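RPA0582 (Rhodopseudomonas palustris, PDB 3HHL) is of unknown function but belongs to the DUF1330 family, whose members adopt the alpha-beta fold of the dimeric alpha/beta-barrel proteins. Local coordinates at residues Ala100-Glu103 / Met104-Pro108; Val12-Gln15 / Phe16-Asn19. All coordinates share one frame; numbering follows the deposited sequence.

How the contacts relate
From the N terminus, contact 2 comes first: Val12-Gln15 and Phe16-Asn19 are consecutive turns of helix 10-18, which ends there before the chain enters strand 25-33. Helix 47-64 and strands 71-80 and 89-95 follow, and contact 1 then takes in the end of helix 98-106 and the junction at Asp107 and Pro108 with helix 108-113. Each contact spans a few consecutive residues, so neither closes a long loop, and they stand in series without crossing. Their side chains meet all the same: Ile105 CD1 lies 3.5 Å from Phe13 CE1, and Phe101 CD2 lies 3.6 Å from Phe16 CE2. Together they pack helix 10-18 against helix 98-106.

Contact 1 (Ala100-Glu103 / Met104-Pro108); sequences AFVE and MIRDP
Phe101 receives two side chains from the next turn of its helix, one near CE1 and one near CE2. The CE methyl of selenomethionine Met104 comes to 3.5 Å from Phe101 CE1, and the CD1 methyl of Ile105 to 3.4 Å from Phe101 CE2; both approach obliquely. A bend at the last torsion of Met104 (chi3 86°) turns its methyl toward the ring. Val102 and Arg106 lie side by side: Val102 CG1 sits 3.3 Å above one face of the Arg106 guanidinium, displaced toward its rim, and is 3.4 Å from Arg106 NE. Glu103 OE2 is 4.1 Å from Arg106 NH1 and well out of the guanidinium plane, so this pair is an attraction of charges with no N-H aimed at the oxygen. Arg106 also lies beside a bound sulfate.

The backbone is the C-terminal part of helix 98-106, close to two turns. Met104 N and Ile105 N bond to Ala100 O and Phe101 O, and Arg106 N bonds to Val102 O at 2.9 Å, with a second, weak bond to Glu103 O. Asp107 then leaves helical geometry and serves as N-cap of helix 108-113, where OD2 makes weak bonds to Val109 N and Tyr110 N. Its other oxygen, OD1, forms a salt bridge with Arg64. Farther out, Tyr95 meets the Phe101 ring edge-to-face, while Tyr110 touches both Met104 and Ile105.

Contact 2 (Val12-Gln15 / Phe16-Asn19); sequences VFAQ and FRAN
Phe13 lies between two residues of the following turn, Phe16 and Arg17, and touches both. The two phenyl planes are nearly parallel, 18° apart, but slid so far that the rings barely overlap, their centroids 5.5 Å apart; the nearest ring atoms, Phe13 CE1 and Phe16 CD2, are separated by 4.1 Å. Closer packing is found along one of the two modelled conformers of Arg17, which crosses Phe13 at about a right angle. In it, Arg17 CD is 3.7 Å from Phe13 CE2, and Phe13 CD2 stands 3.6 Å above one guanidinium face, toward the rim. The chain bends at chi3 (-67°), folding the guanidinium back along the helix until Arg17 NH2 is 3.6 Å from Ala14 CA. The planes of ring and guanidinium are 67° apart, with NH1 at the ring's edge, so this is no cation-pi stack. With an alanine here in place of Phe13, a gap would probably open beside Phe16, and this conformer of Arg17 would be likely to lose the surface it packs on.

Gln15 and Ala18 belong to the solvent side, where side chains meet little across the turn. Gln15 extends outward beyond CG, and Ala18 meets mainly backbone, its CB 3.4 Å from Ala14 O. Beneath both sides runs regular alpha-helical bonding, from Phe16 N to Val12 O through Asn19 N to Gln15 O, after which Asn19 leaves the helix.

Asn19 O bonds to Arg128, whose cation also meets the Phe16 ring. Phe16 packs on Ile25 and Met27 of strand 25-33, Phe13 and Arg17 lean on Val102 of helix 98-106, and both phenylalanines also touch apolar side chains of the other subunit.

Contact 1 (Ala100-Glu103 / Met104-Pro108)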
ATOM      1  N   ALA C 100      -4.393  14.836 -15.772  1.00 29.94           N
ATOM      2  CA  ALA C 100      -2.946  14.885 -15.933  1.00 30.19           C
ATOM      3  C   ALA C 100      -2.455  13.466 -16.155  1.00 30.79           C
ATOM      4  O   ALA C 100      -1.589  13.227 -16.988  1.00 31.67           O
ATOM      5  CB  ALA C 100      -2.266  15.512 -14.728  1.00 29.11           C
ATOM      6  N   PHE C 101      -3.028  12.536 -15.413  1.00 31.17           N
ATOM      7  CA  PHE C 101      -2.607  11.173 -15.468  1.00 32.21           C
ATOM      8  C   PHE C 101      -2.985  10.539 -16.797  1.00 32.27           C
ATOM      9  O   PHE C 101      -2.226   9.737 -17.327  1.00 32.53           O
ATOM     10  CB  PHE C 101      -3.258  10.380 -14.331  1.00 33.08           C
ATOM     11  CG  PHE C 101      -2.786   8.962 -14.231  1.00 32.94           C
ATOM     12  CD1 PHE C 101      -1.716   8.627 -13.436  1.00 35.61           C
ATOM     13  CD2 PHE C 101      -3.396   7.966 -14.954  1.00 34.06           C
ATOM     14  CE1 PHE C 101      -1.270   7.300 -13.362  1.00 34.42           C
ATOM     15  CE2 PHE C 101      -2.948   6.656 -14.879  1.00 33.48           C
ATOM     16  CZ  PHE C 101      -1.907   6.332 -14.088  1.00 33.45           C
ATOM     17  N   VAL C 102      -4.155  10.873 -17.325  1.00 32.21           N
ATOM     18  CA  VAL C 102      -4.563  10.346 -18.625  1.00 32.55           C
ATOM     19  C   VAL C 102      -3.631  10.893 -19.732  1.00 33.26           C
ATOM     20  O   VAL C 102      -3.190  10.156 -20.646  1.00 34.04           O
ATOM     21  CB  VAL C 102      -6.056  10.637 -18.895  1.00 32.44           C
ATOM     22  CG1 VAL C 102      -6.433  10.373 -20.334  1.00 31.10           C
ATOM     23  CG2 VAL C 102      -6.911   9.823 -17.968  1.00 31.68           C
ATOM     24  N   GLU C 103      -3.268  12.158 -19.621  1.00 33.12           N
ATOM     25  CA  GLU C 103      -2.443  12.755 -20.636  1.00 33.64           C
ATOM     26  C   GLU C 103      -1.093  12.041 -20.673  1.00 34.11           C
ATOM     27  O   GLU C 103      -0.542  11.793 -21.742  1.00 33.60           O
ATOM     28  CB  GLU C 103      -2.295  14.267 -20.407  1.00 33.61           C
ATOM     29  CG  GLU C 103      -3.530  15.073 -20.795  1.00 34.25           C
ATOM     30  CD  GLU C 103      -3.953  14.847 -22.226  1.00 36.99           C
ATOM     31  OE1 GLU C 103      -3.056  14.740 -23.099  1.00 38.41           O
ATOM     32  OE2 GLU C 103      -5.177  14.792 -22.480  1.00 37.42           O
HETATM   33  N   MSE C 104      -0.574  11.698 -19.503  1.00 34.64           N
HETATM   34  CA  MSE C 104       0.694  10.981 -19.414  1.00 35.63           C
HETATM   35  C   MSE C 104       0.592   9.617 -20.086  1.00 35.85           C
HETATM   36  O   MSE C 104       1.484   9.170 -20.821  1.00 35.09           O
HETATM   37  CB  MSE C 104       1.090  10.768 -17.950  1.00 36.06           C
HETATM   38  CG  MSE C 104       2.201   9.732 -17.740  1.00 37.18           C
HETATM   39 SE   MSE C 104       2.844   9.624 -15.917  1.00 41.78          SE
HETATM   40  CE  MSE C 104       1.492   8.366 -15.282  1.00 38.22           C
ATOM     41  N   ILE C 105      -0.503   8.947 -19.798  1.00 35.88           N
ATOM     42  CA  ILE C 105      -0.722   7.624 -20.332  1.00 36.38           C
ATOM     43  C   ILE C 105      -0.868   7.673 -21.850  1.00 36.17           C
ATOM     44  O   ILE C 105      -0.564   6.699 -22.536  1.00 36.18           O
ATOM     45  CB  ILE C 105      -1.951   6.988 -19.632  1.00 36.93           C
ATOM     46  CG1 ILE C 105      -1.435   6.206 -18.445  1.00 39.66           C
ATOM     47  CG2 ILE C 105      -2.807   6.093 -20.562  1.00 33.95           C
ATOM     48  CD1 ILE C 105      -2.500   5.221 -17.929  1.00 47.46           C
ATOM     49  N   ARG C 106      -1.329   8.800 -22.375  1.00 35.61           N
ATOM     50  CA  ARG C 106      -1.499   8.916 -23.816  1.00 35.39           C
ATOM     51  C   ARG C 106      -0.291   9.415 -24.540  1.00 34.65           C
ATOM     52  O   ARG C 106      -0.221   9.297 -25.750  1.00 35.09           O
ATOM     53  CB  ARG C 106      -2.667   9.826 -24.131  1.00 35.74           C
ATOM     54  CG  ARG C 106      -3.995   9.254 -23.685  1.00 36.93           C
ATOM     55  CD  ARG C 106      -5.049  10.262 -23.993  1.00 38.67           C
ATOM     56  NE  ARG C 106      -6.409   9.822 -23.711  1.00 39.94           N
ATOM     57  CZ  ARG C 106      -7.460  10.606 -23.901  1.00 42.52           C
ATOM     58  NH1 ARG C 106      -7.288  11.845 -24.369  1.00 42.03           N
ATOM     59  NH2 ARG C 106      -8.674  10.173 -23.601  1.00 45.51           N
ATOM     60  N   ASP C 107       0.664   9.955 -23.810  1.00 34.69           N
ATOM     61  CA  ASP C 107       1.818  10.567 -24.424  1.00 35.48           C
ATOM     62  C   ASP C 107       2.685   9.521 -25.168  1.00 35.98           C
ATOM     63  O   ASP C 107       3.007   8.478 -24.614  1.00 35.66           O
ATOM     64  CB  ASP C 107       2.655  11.287 -23.381  1.00 35.49           C
ATOM     65  CG  ASP C 107       3.793  12.026 -23.988  1.00 36.06           C
ATOM     66  OD1 ASP C 107       3.789  13.264 -23.993  1.00 35.44           O
ATOM     67  OD2 ASP C 107       4.710  11.363 -24.475  1.00 40.77           O
ATOM     68  N   PRO C 108       3.066   9.814 -26.420  1.00 36.36           N
ATOM     69  CA  PRO C 108       3.820   8.844 -27.194  1.00 36.60           C
ATOM     70  C   PRO C 108       5.138   8.444 -26.569  1.00 36.17           C
ATOM     71  O   PRO C 108       5.526   7.270 -26.670  1.00 37.16           O
ATOM     72  CB  PRO C 108       4.049   9.547 -28.543  1.00 36.73           C
ATOM     73  CG  PRO C 108       3.669  10.983 -28.329  1.00 37.58           C
ATOM     74  CD  PRO C 108       2.699  10.999 -27.216  1.00 36.53           C
TER

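Contact 2 (Val12-Gln15 / Phe16-Asn19)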
ATOM      1  N   VAL C  12     -11.843  -1.016 -16.388  1.00 33.54           N
ATOM      2  CA  VAL C  12     -11.423  -0.345 -15.176  1.00 32.62           C
ATOM      3  C   VAL C  12     -10.790   1.013 -15.465  1.00 32.94           C
ATOM      4  O   VAL C  12     -11.004   1.980 -14.721  1.00 32.81           O
ATOM      5  CB  VAL C  12     -10.493  -1.264 -14.376  1.00 32.79           C
ATOM      6  CG1 VAL C  12      -9.819  -0.526 -13.200  1.00 30.97           C
ATOM      7  CG2 VAL C  12     -11.293  -2.497 -13.900  1.00 29.19           C
ATOM      8  N   PHE C  13     -10.031   1.126 -16.541  1.00 33.31           N
ATOM      9  CA  PHE C  13      -9.526   2.455 -16.902  1.00 34.18           C
ATOM     10  C   PHE C  13     -10.670   3.411 -17.275  1.00 33.63           C
ATOM     11  O   PHE C  13     -10.584   4.623 -17.050  1.00 33.95           O
ATOM     12  CB  PHE C  13      -8.497   2.382 -18.012  1.00 34.88           C
ATOM     13  CG  PHE C  13      -7.692   3.629 -18.152  1.00 38.26           C
ATOM     14  CD1 PHE C  13      -6.677   3.900 -17.301  1.00 42.93           C
ATOM     15  CD2 PHE C  13      -7.974   4.544 -19.133  1.00 44.29           C
ATOM     16  CE1 PHE C  13      -5.939   5.061 -17.402  1.00 44.11           C
ATOM     17  CE2 PHE C  13      -7.217   5.708 -19.241  1.00 46.17           C
ATOM     18  CZ  PHE C  13      -6.215   5.956 -18.356  1.00 44.46           C
ATOM     19  N   ALA C  14     -11.748   2.870 -17.821  1.00 33.02           N
ATOM     20  CA  ALA C  14     -12.931   3.676 -18.116  1.00 33.28           C
ATOM     21  C   ALA C  14     -13.497   4.217 -16.788  1.00 33.18           C
ATOM     22  O   ALA C  14     -13.838   5.400 -16.673  1.00 33.21           O
ATOM     23  CB  ALA C  14     -13.991   2.859 -18.906  1.00 32.29           C
ATOM     24  N   GLN C  15     -13.548   3.351 -15.784  1.00 32.61           N
ATOM     25  CA  GLN C  15     -13.994   3.739 -14.468  1.00 33.06           C
ATOM     26  C   GLN C  15     -13.138   4.846 -13.846  1.00 33.23           C
ATOM     27  O   GLN C  15     -13.670   5.711 -13.167  1.00 33.90           O
ATOM     28  CB  GLN C  15     -14.017   2.533 -13.539  1.00 33.20           C
ATOM     29  CG  GLN C  15     -15.283   1.676 -13.689  1.00 35.49           C
ATOM     30  CD  GLN C  15     -15.202   0.370 -12.912  1.00 36.56           C
ATOM     31  OE1 GLN C  15     -14.125  -0.186 -12.741  1.00 38.71           O
ATOM     32  NE2 GLN C  15     -16.336  -0.116 -12.442  1.00 35.41           N
ATOM     33  N   PHE C  16     -11.826   4.778 -14.064  1.00 32.97           N
ATOM     34  CA  PHE C  16     -10.860   5.786 -13.612  1.00 32.60           C
ATOM     35  C   PHE C  16     -11.199   7.139 -14.222  1.00 32.21           C
ATOM     36  O   PHE C  16     -11.349   8.098 -13.509  1.00 32.65           O
ATOM     37  CB  PHE C  16      -9.463   5.317 -14.014  1.00 33.15           C
ATOM     38  CG  PHE C  16      -8.361   6.222 -13.607  1.00 32.79           C
ATOM     39  CD1 PHE C  16      -7.768   6.093 -12.383  1.00 34.50           C
ATOM     40  CD2 PHE C  16      -7.861   7.156 -14.489  1.00 33.91           C
ATOM     41  CE1 PHE C  16      -6.731   6.950 -12.005  1.00 36.02           C
ATOM     42  CE2 PHE C  16      -6.850   8.002 -14.127  1.00 34.80           C
ATOM     43  CZ  PHE C  16      -6.282   7.907 -12.884  1.00 35.41           C
ATOM     44  N   ARG C  17     -11.377   7.178 -15.539  1.00 31.73           N
ATOM     45  CA  ARG C  17     -11.744   8.394 -16.246  0.50 31.07           C
ATOM     46  C   ARG C  17     -13.125   8.896 -15.824  1.00 31.11           C
ATOM     47  O   ARG C  17     -13.351  10.112 -15.712  1.00 31.48           O
ATOM     48  CB  ARG C  17     -11.723   8.138 -17.757  0.50 31.16           C
ATOM     49  CG  ARG C  17     -10.336   7.801 -18.341  0.50 30.32           C
ATOM     50  CD  ARG C  17     -10.393   7.551 -19.851  0.50 29.87           C
ATOM     51  NE  ARG C  17     -11.134   6.338 -20.164  0.50 29.14           N
ATOM     52  CZ  ARG C  17     -10.938   5.598 -21.242  0.50 27.02           C
ATOM     53  NH1 ARG C  17     -10.015   5.956 -22.130  0.50 26.81           N
ATOM     54  NH2 ARG C  17     -11.677   4.513 -21.430  0.50 23.87           N
ATOM     55  N   ALA C  18     -14.058   7.973 -15.605  1.00 30.91           N
ATOM     56  CA  ALA C  18     -15.442   8.338 -15.197  1.00 30.67           C
ATOM     57  C   ALA C  18     -15.450   9.164 -13.887  1.00 31.11           C
ATOM     58  O   ALA C  18     -16.220  10.108 -13.723  1.00 31.45           O
ATOM     59  CB  ALA C  18     -16.256   7.100 -15.012  1.00 30.05           C
ATOM     60  N   ASN C  19     -14.560   8.807 -12.964  1.00 30.85           N
ATOM     61  CA  ASN C  19     -14.461   9.500 -11.730  1.00 30.28           C
ATOM     62  C   ASN C  19     -13.446  10.650 -11.817  1.00 30.45           C
ATOM     63  O   ASN C  19     -12.286  10.519 -11.433  1.00 30.54           O
ATOM     64  CB  ASN C  19     -14.095   8.571 -10.614  1.00 29.27           C
ATOM     65  CG  ASN C  19     -14.174   9.264  -9.294  1.00 28.77           C
ATOM     66  OD1 ASN C  19     -14.604  10.443  -9.214  1.00 28.91           O
ATOM     67  ND2 ASN C  19     -13.775   8.580  -8.260  1.00 23.85           N
TER